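Local coordinates for Serine/threonine-protein kinase Tel1 (Chaetomium thermophilum, PDB 6SKY) that phosphorylates serine and threonine residues of proteins with ATP and probably acts as a DNA-damage sensor that switches on checkpoint signalling, at residues I2283-H2293 with A2386-D2394; A2509-L2520 with N2545-I2555. All coordinates share one frame; numbering follows the deposited sequence.

Contact 1. Residues I2283-H2293 with A2386-D2394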
loop_
_atom_site.group_PDB
_atom_site.type_symbol
_atom_site.label_atom_id
_atom_site.label_comp_id
_atom_site.label_asym_id
_atom_site.label_seq_id
_atom_site.Cartn_x
_atom_site.Cartn_y
_atom_site.Cartn_z
ATOM N N ILE A 2283 36.405 -17.762 -7.745
ATOM C CA ILE A 2283 35.470 -17.445 -8.817
ATOM C C ILE A 2283 34.462 -18.566 -9.010
ATOM O O ILE A 2283 33.987 -18.795 -10.126
ATOM C CB ILE A 2283 36.205 -17.156 -10.137
ATOM C CG1 ILE A 2283 37.028 -18.362 -10.576
ATOM C CG2 ILE A 2283 37.094 -15.944 -9.997
ATOM C CD1 ILE A 2283 37.825 -18.112 -11.831
ATOM N N GLU A 2284 34.116 -19.265 -7.935
ATOM C CA GLU A 2284 33.152 -20.348 -8.035
ATOM C C GLU A 2284 32.346 -20.414 -6.751
ATOM O O GLU A 2284 32.833 -20.046 -5.682
ATOM C CB GLU A 2284 33.847 -21.681 -8.303
ATOM C CG GLU A 2284 32.946 -22.753 -8.879
ATOM C CD GLU A 2284 32.812 -22.664 -10.388
ATOM O OE1 GLU A 2284 33.398 -21.743 -10.992
ATOM O OE2 GLU A 2284 32.119 -23.521 -10.973
ATOM N N GLY A 2285 31.116 -20.881 -6.861
ATOM C CA GLY A 2285 30.230 -20.996 -5.721
ATOM C C GLY A 2285 29.085 -20.006 -5.807
ATOM O O GLY A 2285 28.942 -19.256 -6.770
ATOM N N ARG A 2286 28.256 -20.014 -4.766
ATOM C CA ARG A 2286 27.099 -19.130 -4.741
ATOM C C ARG A 2286 27.425 -17.739 -4.232
ATOM O O ARG A 2286 26.775 -16.773 -4.640
ATOM C CB ARG A 2286 25.986 -19.729 -3.890
ATOM C CG ARG A 2286 25.285 -20.882 -4.562
ATOM C CD ARG A 2286 23.870 -21.034 -4.052
ATOM N NE ARG A 2286 23.201 -22.176 -4.661
ATOM C CZ ARG A 2286 21.954 -22.539 -4.385
ATOM N NH1 ARG A 2286 21.422 -23.595 -4.984
ATOM N NH2 ARG A 2286 21.239 -21.844 -3.511
ATOM N N GLU A 2287 28.418 -17.612 -3.357
ATOM C CA GLU A 2287 28.850 -16.294 -2.913
ATOM C C GLU A 2287 29.381 -15.475 -4.082
ATOM O O GLU A 2287 28.954 -14.335 -4.313
ATOM C CB GLU A 2287 29.910 -16.457 -1.830
ATOM C CG GLU A 2287 30.435 -15.178 -1.235
ATOM C CD GLU A 2287 31.609 -15.426 -0.311
ATOM O OE1 GLU A 2287 32.131 -16.559 -0.308
ATOM O OE2 GLU A 2287 32.012 -14.494 0.410
ATOM N N ALA A 2288 30.310 -16.052 -4.844
ATOM C CA ALA A 2288 30.841 -15.361 -6.008
ATOM C C ALA A 2288 29.763 -15.146 -7.054
ATOM O O ALA A 2288 29.750 -14.120 -7.737
ATOM C CB ALA A 2288 32.005 -16.146 -6.597
ATOM N N GLY A 2289 28.858 -16.106 -7.209
ATOM C CA GLY A 2289 27.764 -15.915 -8.141
ATOM C C GLY A 2289 26.926 -14.704 -7.798
ATOM O O GLY A 2289 26.589 -13.904 -8.671
ATOM N N GLN A 2290 26.600 -14.539 -6.518
ATOM C CA GLN A 2290 25.815 -13.385 -6.098
ATOM C C GLN A 2290 26.574 -12.087 -6.323
ATOM O O GLN A 2290 26.009 -11.110 -6.825
ATOM C CB GLN A 2290 25.419 -13.538 -4.633
ATOM C CG GLN A 2290 24.613 -12.388 -4.068
ATOM C CD GLN A 2290 23.235 -12.273 -4.680
ATOM O OE1 GLN A 2290 23.070 -11.738 -5.776
ATOM N NE2 GLN A 2290 22.231 -12.762 -3.966
ATOM N N VAL A 2291 27.864 -12.062 -5.991
ATOM C CA VAL A 2291 28.647 -10.843 -6.183
ATOM C C VAL A 2291 28.725 -10.467 -7.660
ATOM O O VAL A 2291 28.547 -9.299 -8.034
ATOM C CB VAL A 2291 30.046 -11.013 -5.568
ATOM C CG1 VAL A 2291 30.879 -9.808 -5.825
ATOM C CG2 VAL A 2291 29.932 -11.244 -4.100
ATOM N N PHE A 2292 28.986 -11.447 -8.523
ATOM C CA PHE A 2292 29.156 -11.168 -9.944
ATOM C C PHE A 2292 27.848 -10.755 -10.591
ATOM O O PHE A 2292 27.831 -9.858 -11.436
ATOM C CB PHE A 2292 29.723 -12.389 -10.652
ATOM C CG PHE A 2292 31.134 -12.690 -10.302
ATOM C CD1 PHE A 2292 32.046 -11.684 -10.157
ATOM C CD2 PHE A 2292 31.551 -13.989 -10.128
ATOM C CE1 PHE A 2292 33.342 -11.962 -9.840
ATOM C CE2 PHE A 2292 32.843 -14.266 -9.809
ATOM C CZ PHE A 2292 33.738 -13.253 -9.667
ATOM N N HIS A 2293 26.741 -11.391 -10.220
ATOM C CA HIS A 2293 25.460 -10.966 -10.761
ATOM C C HIS A 2293 25.105 -9.563 -10.298
ATOM O O HIS A 2293 24.595 -8.758 -11.083
ATOM C CB HIS A 2293 24.371 -11.946 -10.358
ATOM C CG HIS A 2293 23.025 -11.594 -10.891
ATOM N ND1 HIS A 2293 22.677 -11.783 -12.208
ATOM C CD2 HIS A 2293 21.942 -11.055 -10.288
ATOM C CE1 HIS A 2293 21.433 -11.381 -12.394
ATOM N NE2 HIS A 2293 20.967 -10.930 -11.245
ATOM N N ALA A 2386 29.209 -18.896 -15.071
ATOM C CA ALA A 2386 30.148 -19.982 -14.851
ATOM C C ALA A 2386 30.284 -20.384 -13.394
ATOM O O ALA A 2386 30.964 -21.370 -13.109
ATOM C CB ALA A 2386 31.522 -19.590 -15.381
ATOM N N ALA A 2387 29.664 -19.656 -12.470
ATOM C CA ALA A 2387 29.876 -19.858 -11.044
ATOM C C ALA A 2387 28.766 -20.661 -10.384
ATOM O O ALA A 2387 29.048 -21.633 -9.686
ATOM C CB ALA A 2387 30.030 -18.507 -10.344
ATOM N N SER A 2388 27.510 -20.287 -10.583
ATOM C CA SER A 2388 26.409 -20.973 -9.927
ATOM C C SER A 2388 25.234 -21.082 -10.886
ATOM O O SER A 2388 25.268 -20.571 -12.005
ATOM C CB SER A 2388 25.994 -20.249 -8.644
ATOM O OG SER A 2388 25.340 -19.029 -8.938
ATOM N N ASP A 2389 24.183 -21.752 -10.429
ATOM C CA ASP A 2389 22.957 -21.922 -11.192
ATOM C C ASP A 2389 21.838 -21.004 -10.736
ATOM O O ASP A 2389 20.734 -21.086 -11.278
ATOM C CB ASP A 2389 22.478 -23.370 -11.105
ATOM C CG ASP A 2389 23.183 -24.277 -12.081
ATOM O OD1 ASP A 2389 24.400 -24.500 -11.921
ATOM O OD2 ASP A 2389 22.514 -24.772 -13.010
ATOM N N GLU A 2390 22.089 -20.141 -9.754
ATOM C CA GLU A 2390 21.030 -19.286 -9.235
ATOM C C GLU A 2390 20.480 -18.374 -10.316
ATOM O O GLU A 2390 19.264 -18.197 -10.431
ATOM C CB GLU A 2390 21.547 -18.454 -8.067
ATOM C CG GLU A 2390 21.948 -19.247 -6.853
ATOM C CD GLU A 2390 22.546 -18.366 -5.768
ATOM O OE1 GLU A 2390 23.483 -17.594 -6.072
ATOM O OE2 GLU A 2390 22.073 -18.436 -4.614
ATOM N N HIS A 2391 21.359 -17.787 -11.113
ATOM C CA HIS A 2391 20.987 -16.808 -12.128
ATOM C C HIS A 2391 21.321 -17.407 -13.484
ATOM O O HIS A 2391 22.480 -17.402 -13.900
ATOM C CB HIS A 2391 21.720 -15.498 -11.903
ATOM C CG HIS A 2391 21.792 -15.089 -10.468
ATOM N ND1 HIS A 2391 22.867 -15.389 -9.663
ATOM C CD2 HIS A 2391 20.919 -14.406 -9.692
ATOM C CE1 HIS A 2391 22.655 -14.908 -8.452
ATOM N NE2 HIS A 2391 21.480 -14.305 -8.444
ATOM N N ASP A 2392 20.312 -17.940 -14.166
ATOM C CA ASP A 2392 20.516 -18.552 -15.465
ATOM C C ASP A 2392 19.797 -17.843 -16.594
ATOM O O ASP A 2392 20.032 -18.183 -17.756
ATOM C CB ASP A 2392 20.083 -20.022 -15.446
ATOM C CG ASP A 2392 21.178 -20.935 -14.963
ATOM O OD1 ASP A 2392 22.284 -20.431 -14.687
ATOM O OD2 ASP A 2392 20.938 -22.154 -14.862
ATOM N N ASN A 2393 18.932 -16.882 -16.300
ATOM C CA ASN A 2393 18.442 -16.000 -17.344
ATOM C C ASN A 2393 19.432 -14.896 -17.663
ATOM O O ASN A 2393 19.122 -14.025 -18.477
ATOM C CB ASN A 2393 17.101 -15.401 -16.942
ATOM C CG ASN A 2393 16.138 -16.446 -16.454
ATOM O OD1 ASN A 2393 15.642 -17.259 -17.230
ATOM N ND2 ASN A 2393 15.869 -16.439 -15.157
ATOM N N ASP A 2394 20.597 -14.904 -17.022
ATOM C CA ASP A 2394 21.709 -14.075 -17.440
ATOM C C ASP A 2394 22.282 -14.521 -18.769
ATOM O O ASP A 2394 23.036 -13.766 -19.380
ATOM C CB ASP A 2394 22.804 -14.096 -16.381
ATOM C CG ASP A 2394 22.415 -13.346 -15.134
ATOM O OD1 ASP A 2394 23.315 -12.848 -14.429
ATOM O OD2 ASP A 2394 21.204 -13.233 -14.865
#
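His2293 and His2391 lie ring on ring in an offset stack, centroids 4.0 Å apart and planes within 7° of parallel, and each also sets its CB over the other's face. The stacked ring of His2293 is gripped at its edge as well: ND1 donates a hydrogen bond, in the ring plane, to the syn lone pair of Asp2394 OD1, 2.5 Å away. With CG anti to the backbone N (chi1 -179°), the imidazole of His2293 swings out from the helix to reach both partners. Replacing His2293 by alanine removes the ring, which would probably cost Asp2394 this N-H donor and uncover one face of His2391. Charge pairing is looser: Arg2286 NH2 and Glu2390 OE2 make a long salt bridge of 3.7 Å, with Glu2390 CG over one guanidinium face. Gly2289 CA packs against Ala2387 CB and beside Ser2388 OG, and Gly2285 O lies by Ser2388 CB. Both segments belong to the helical FAT region: the first turns of helix 2286-2303 meet the end of helix 2348-2387 and the link to helix 2394-2404, while Val2291 and Phe2292 pack on helix 2264-2279.

Contact 2. Residues A2509-L2520 with N2545-I2555; sequences AIDQTSRVYHAL and NFLSTMSNNPI
Val2516 and Phe2546 bring the two backbones together, their CA atoms 5.3 Å apart, where helices 2509-2520 and 2545-2552 run nearly antiparallel with axes 9.4 Å apart at closest and 160° between their directions. Beyond Asn2552 the second chain leaves the helix and continues beside Ala2509, whose CB touches Ile2555 CG2. No hydrogen bond crosses; the helices are held by interlocking side chains. Val2516 parts its branches: CG1 meets Thr2549 tip to tip, and CG2 packs against Met2550 CE and, at 3.6 Å, Phe2546 CD1. Phe2546, its CG anti to the backbone N (chi1 170°), reaches across to point its ring edge at the face of Tyr2517 in a T-shaped pair, centroids 5.3 Å apart and planes at 69°. Leu2520 CD2 sits over the centre of one Phe2546 face in a CH-pi contact. Met2550, bent at chi2 and chi3, lays SD against Thr2513 CG2 and obliquely beside the Tyr2517 ring, a Met-aromatic contact. The same Thr2513 methyl meets Ile2555 CD1 tip to tip at 3.4 Å. Both threonine hydroxyls turn back to their own helices: Thr2513 OG1 donates to Ala2509 O and Thr2549 OG1 to Asn2545 O, each carbonyl also taking the threonine's backbone N-H from the opposite face of its plane. Around this helix pair, helix 2461-2472 packs on Ile2510, Ser2514 and Ile2555, strand 2593-2599 meets Leu2520 and Phe2546, and Gln2607 of strand 2604-2611 hydrogen-bonds Tyr2517 OH. From strand 2576-2585, Phe2579 makes a second edge-to-face pair with Phe2546, and Ile2576 pairs by backbone hydrogen bonds with Ile2555. The pair thus lies against the six-stranded antiparallel sheet whose strands carry part of the nucleotide pocket, consistent with the N-lobe of a PI3-kinase-related kinase domain.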
loop_
_atom_site.group_PDB
_atom_site.type_symbol
_atom_site.label_atom_id
_atom_site.label_comp_id
_atom_site.label_asym_id
_atom_site.label_seq_id
_atom_site.Cartn_x
_atom_site.Cartn_y
_atom_site.Cartn_z
ATOM N N ALA A 2509 22.802 -40.612 -38.018
ATOM C CA ALA A 2509 21.444 -41.058 -37.736
ATOM C C ALA A 2509 20.445 -39.936 -37.967
ATOM O O ALA A 2509 19.428 -40.124 -38.641
ATOM C CB ALA A 2509 21.354 -41.577 -36.308
ATOM N N ILE A 2510 20.727 -38.753 -37.422
ATOM C CA ILE A 2510 19.832 -37.613 -37.589
ATOM C C ILE A 2510 19.759 -37.204 -39.051
ATOM O O ILE A 2510 18.692 -36.841 -39.557
ATOM C CB ILE A 2510 20.288 -36.453 -36.687
ATOM C CG1 ILE A 2510 19.957 -36.770 -35.235
ATOM C CG2 ILE A 2510 19.650 -35.149 -37.108
ATOM C CD1 ILE A 2510 20.260 -35.658 -34.301
ATOM N N ASP A 2511 20.874 -37.312 -39.766
ATOM C CA ASP A 2511 20.891 -37.006 -41.191
ATOM C C ASP A 2511 19.918 -37.894 -41.960
ATOM O O ASP A 2511 18.983 -37.409 -42.615
ATOM C CB ASP A 2511 22.313 -37.172 -41.716
ATOM C CG ASP A 2511 22.650 -36.187 -42.797
ATOM O OD1 ASP A 2511 21.837 -35.281 -43.044
ATOM O OD2 ASP A 2511 23.730 -36.316 -43.403
ATOM N N GLN A 2512 20.120 -39.211 -41.880
ATOM C CA GLN A 2512 19.301 -40.132 -42.662
ATOM C C GLN A 2512 17.844 -40.078 -42.234
ATOM O O GLN A 2512 16.929 -40.090 -43.075
ATOM C CB GLN A 2512 19.833 -41.554 -42.520
ATOM C CG GLN A 2512 21.309 -41.706 -42.789
ATOM C CD GLN A 2512 21.685 -41.325 -44.194
ATOM O OE1 GLN A 2512 20.856 -41.350 -45.099
ATOM N NE2 GLN A 2512 22.942 -40.960 -44.388
ATOM N N THR A 2513 17.605 -40.008 -40.928
ATOM C CA THR A 2513 16.245 -39.997 -40.427
ATOM C C THR A 2513 15.501 -38.741 -40.849
ATOM O O THR A 2513 14.326 -38.811 -41.218
ATOM C CB THR A 2513 16.270 -40.133 -38.917
ATOM O OG1 THR A 2513 16.755 -41.434 -38.576
ATOM C CG2 THR A 2513 14.896 -39.964 -38.374
ATOM N N SER A 2514 16.155 -37.581 -40.810
ATOM C CA SER A 2514 15.484 -36.369 -41.249
ATOM C C SER A 2514 15.204 -36.411 -42.740
ATOM O O SER A 2514 14.169 -35.913 -43.192
ATOM C CB SER A 2514 16.325 -35.157 -40.892
ATOM O OG SER A 2514 16.935 -35.355 -39.639
ATOM N N ARG A 2515 16.105 -37.014 -43.520
ATOM C CA ARG A 2515 15.840 -37.142 -44.948
ATOM C C ARG A 2515 14.579 -37.956 -45.203
ATOM O O ARG A 2515 13.726 -37.565 -46.008
ATOM C CB ARG A 2515 17.037 -37.763 -45.653
ATOM C CG ARG A 2515 18.241 -36.870 -45.656
ATOM C CD ARG A 2515 19.293 -37.357 -46.614
ATOM N NE ARG A 2515 20.396 -36.412 -46.700
ATOM C CZ ARG A 2515 20.364 -35.302 -47.427
ATOM N NH1 ARG A 2515 21.410 -34.492 -47.449
ATOM N NH2 ARG A 2515 19.285 -34.999 -48.131
ATOM N N VAL A 2516 14.424 -39.080 -44.503
ATOM C CA VAL A 2516 13.235 -39.886 -44.779
ATOM C C VAL A 2516 11.977 -39.258 -44.184
ATOM O O VAL A 2516 10.895 -39.375 -44.768
ATOM C CB VAL A 2516 13.415 -41.340 -44.313
ATOM C CG1 VAL A 2516 14.656 -41.924 -44.935
ATOM C CG2 VAL A 2516 13.466 -41.433 -42.821
ATOM N N TYR A 2517 12.080 -38.570 -43.043
ATOM C CA TYR A 2517 10.916 -37.863 -42.509
ATOM C C TYR A 2517 10.441 -36.785 -43.467
ATOM O O TYR A 2517 9.239 -36.622 -43.687
ATOM C CB TYR A 2517 11.239 -37.234 -41.157
ATOM C CG TYR A 2517 10.800 -38.034 -39.965
ATOM C CD1 TYR A 2517 9.477 -38.332 -39.765
ATOM C CD2 TYR A 2517 11.710 -38.463 -39.028
ATOM C CE1 TYR A 2517 9.076 -39.049 -38.681
ATOM C CE2 TYR A 2517 11.316 -39.179 -37.944
ATOM C CZ TYR A 2517 10.000 -39.468 -37.775
ATOM O OH TYR A 2517 9.599 -40.187 -36.686
ATOM N N HIS A 2518 11.372 -36.034 -44.048
ATOM C CA HIS A 2518 10.999 -34.996 -44.998
ATOM C C HIS A 2518 10.408 -35.591 -46.267
ATOM O O HIS A 2518 9.432 -35.061 -46.813
ATOM C CB HIS A 2518 12.217 -34.140 -45.315
ATOM C CG HIS A 2518 11.980 -33.123 -46.379
ATOM N ND1 HIS A 2518 12.814 -32.977 -47.463
ATOM C CD2 HIS A 2518 11.006 -32.197 -46.526
ATOM C CE1 HIS A 2518 12.363 -32.004 -48.233
ATOM N NE2 HIS A 2518 11.266 -31.516 -47.688
ATOM N N ALA A 2519 10.987 -36.688 -46.761
ATOM C CA ALA A 2519 10.422 -37.337 -47.937
ATOM C C ALA A 2519 9.007 -37.815 -47.669
ATOM O O ALA A 2519 8.127 -37.680 -48.523
ATOM C CB ALA A 2519 11.303 -38.501 -48.374
ATOM N N LEU A 2520 8.763 -38.371 -46.484
ATOM C CA LEU A 2520 7.415 -38.798 -46.137
ATOM C C LEU A 2520 6.472 -37.612 -46.010
ATOM O O LEU A 2520 5.302 -37.699 -46.391
ATOM C CB LEU A 2520 7.440 -39.599 -44.842
ATOM C CG LEU A 2520 6.100 -40.099 -44.331
ATOM C CD1 LEU A 2520 5.647 -41.285 -45.143
ATOM C CD2 LEU A 2520 6.226 -40.466 -42.884
ATOM N N ASN A 2545 10.906 -47.237 -47.710
ATOM C CA ASN A 2545 12.200 -46.604 -47.483
ATOM C C ASN A 2545 12.269 -45.990 -46.091
ATOM O O ASN A 2545 13.287 -46.108 -45.399
ATOM C CB ASN A 2545 12.457 -45.545 -48.550
ATOM C CG ASN A 2545 13.825 -44.928 -48.433
ATOM O OD1 ASN A 2545 14.741 -45.531 -47.882
ATOM N ND2 ASN A 2545 13.975 -43.717 -48.952
ATOM N N PHE A 2546 11.178 -45.354 -45.657
ATOM C CA PHE A 2546 11.113 -44.765 -44.327
ATOM C C PHE A 2546 11.284 -45.821 -43.247
ATOM O O PHE A 2546 12.088 -45.655 -42.326
ATOM C CB PHE A 2546 9.783 -44.033 -44.171
ATOM C CG PHE A 2546 9.487 -43.593 -42.774
ATOM C CD1 PHE A 2546 10.024 -42.430 -42.274
ATOM C CD2 PHE A 2546 8.653 -44.334 -41.968
ATOM C CE1 PHE A 2546 9.752 -42.026 -41.005
ATOM C CE2 PHE A 2546 8.382 -43.933 -40.695
ATOM C CZ PHE A 2546 8.936 -42.777 -40.213
ATOM N N LEU A 2547 10.535 -46.919 -43.344
ATOM C CA LEU A 2547 10.602 -47.942 -42.305
ATOM C C LEU A 2547 11.971 -48.603 -42.254
ATOM O O LEU A 2547 12.508 -48.849 -41.167
ATOM C CB LEU A 2547 9.515 -48.983 -42.525
ATOM C CG LEU A 2547 8.148 -48.568 -42.003
ATOM C CD1 LEU A 2547 7.133 -49.592 -42.399
ATOM C CD2 LEU A 2547 8.203 -48.432 -40.503
ATOM N N SER A 2548 12.560 -48.890 -43.415
ATOM C CA SER A 2548 13.892 -49.483 -43.430
ATOM C C SER A 2548 14.919 -48.542 -42.815
ATOM O O SER A 2548 15.684 -48.936 -41.924
ATOM C CB SER A 2548 14.278 -49.850 -44.858
ATOM O OG SER A 2548 13.968 -48.790 -45.738
ATOM N N THR A 2549 14.944 -47.283 -43.270
ATOM C CA THR A 2549 15.913 -46.329 -42.743
ATOM C C THR A 2549 15.736 -46.128 -41.251
ATOM O O THR A 2549 16.714 -45.939 -40.522
ATOM C CB THR A 2549 15.779 -44.994 -43.457
ATOM O OG1 THR A 2549 15.622 -45.218 -44.861
ATOM C CG2 THR A 2549 17.012 -44.155 -43.219
ATOM N N MET A 2550 14.496 -46.163 -40.774
ATOM C CA MET A 2550 14.274 -45.953 -39.356
ATOM C C MET A 2550 14.673 -47.170 -38.539
ATOM O O MET A 2550 15.063 -47.033 -37.376
ATOM C CB MET A 2550 12.816 -45.595 -39.110
ATOM C CG MET A 2550 12.621 -44.794 -37.859
ATOM S SD MET A 2550 13.432 -43.199 -37.957
ATOM C CE MET A 2550 12.731 -42.608 -39.480
ATOM N N SER A 2551 14.587 -48.366 -39.120
ATOM C CA SER A 2551 15.094 -49.541 -38.419
ATOM C C SER A 2551 16.614 -49.528 -38.350
ATOM O O SER A 2551 17.196 -49.906 -37.329
ATOM C CB SER A 2551 14.604 -50.813 -39.102
ATOM O OG SER A 2551 14.911 -50.783 -40.481
ATOM N N ASN A 2552 17.277 -49.093 -39.421
ATOM C CA ASN A 2552 18.735 -49.126 -39.448
ATOM C C ASN A 2552 19.383 -48.037 -38.603
ATOM O O ASN A 2552 20.551 -48.181 -38.234
ATOM C CB ASN A 2552 19.243 -49.008 -40.885
ATOM C CG ASN A 2552 18.603 -50.012 -41.813
ATOM O OD1 ASN A 2552 18.304 -49.703 -42.964
ATOM N ND2 ASN A 2552 18.380 -51.222 -41.317
ATOM N N ASN A 2553 18.668 -46.959 -38.296
ATOM C CA ASN A 2553 19.223 -45.827 -37.549
ATOM C C ASN A 2553 18.401 -45.554 -36.301
ATOM O O ASN A 2553 17.287 -45.010 -36.407
ATOM C CB ASN A 2553 19.261 -44.578 -38.423
ATOM C CG ASN A 2553 20.153 -44.732 -39.621
ATOM O OD1 ASN A 2553 19.709 -44.596 -40.755
ATOM N ND2 ASN A 2553 21.425 -45.003 -39.378
ATOM N N PRO A 2554 18.892 -45.872 -35.110
ATOM C CA PRO A 2554 18.103 -45.613 -33.900
ATOM C C PRO A 2554 18.336 -44.232 -33.306
ATOM O O PRO A 2554 19.474 -43.843 -33.040
ATOM C CB PRO A 2554 18.570 -46.718 -32.947
ATOM C CG PRO A 2554 19.930 -47.133 -33.454
ATOM C CD PRO A 2554 20.180 -46.501 -34.795
ATOM N N ILE A 2555 17.255 -43.491 -33.090
ATOM C CA ILE A 2555 17.293 -42.154 -32.498
ATOM C C ILE A 2555 16.144 -42.033 -31.514
ATOM O O ILE A 2555 15.195 -42.826 -31.550
ATOM C CB ILE A 2555 17.171 -41.052 -33.562
ATOM C CG1 ILE A 2555 15.842 -41.194 -34.289
ATOM C CG2 ILE A 2555 18.313 -41.111 -34.526
ATOM C CD1 ILE A 2555 15.416 -39.962 -34.976
#

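Contacts 1 and 2 share no secondary-structure element and do not touch, their nearest atoms being about 24 Å apart; contact 1 closes before contact 2 opens along the chain. Contact 1, in the FAT region, joins a helix start to the turn between two later helices; it is only partly buried, and polar groups carry much of it: imidazoles, carboxylates, a guanidinium. Contact 2 pairs two helices beside the antiparallel sheet that holds part of the nucleotide pocket, with the side chain of Tyr2517 about 14 Å from the bound ATP analogue. It is mostly buried, and methyls, a thioether and aromatic rings do the work. Aromatic pairs occur in both, stacked in one and T-shaped in the other.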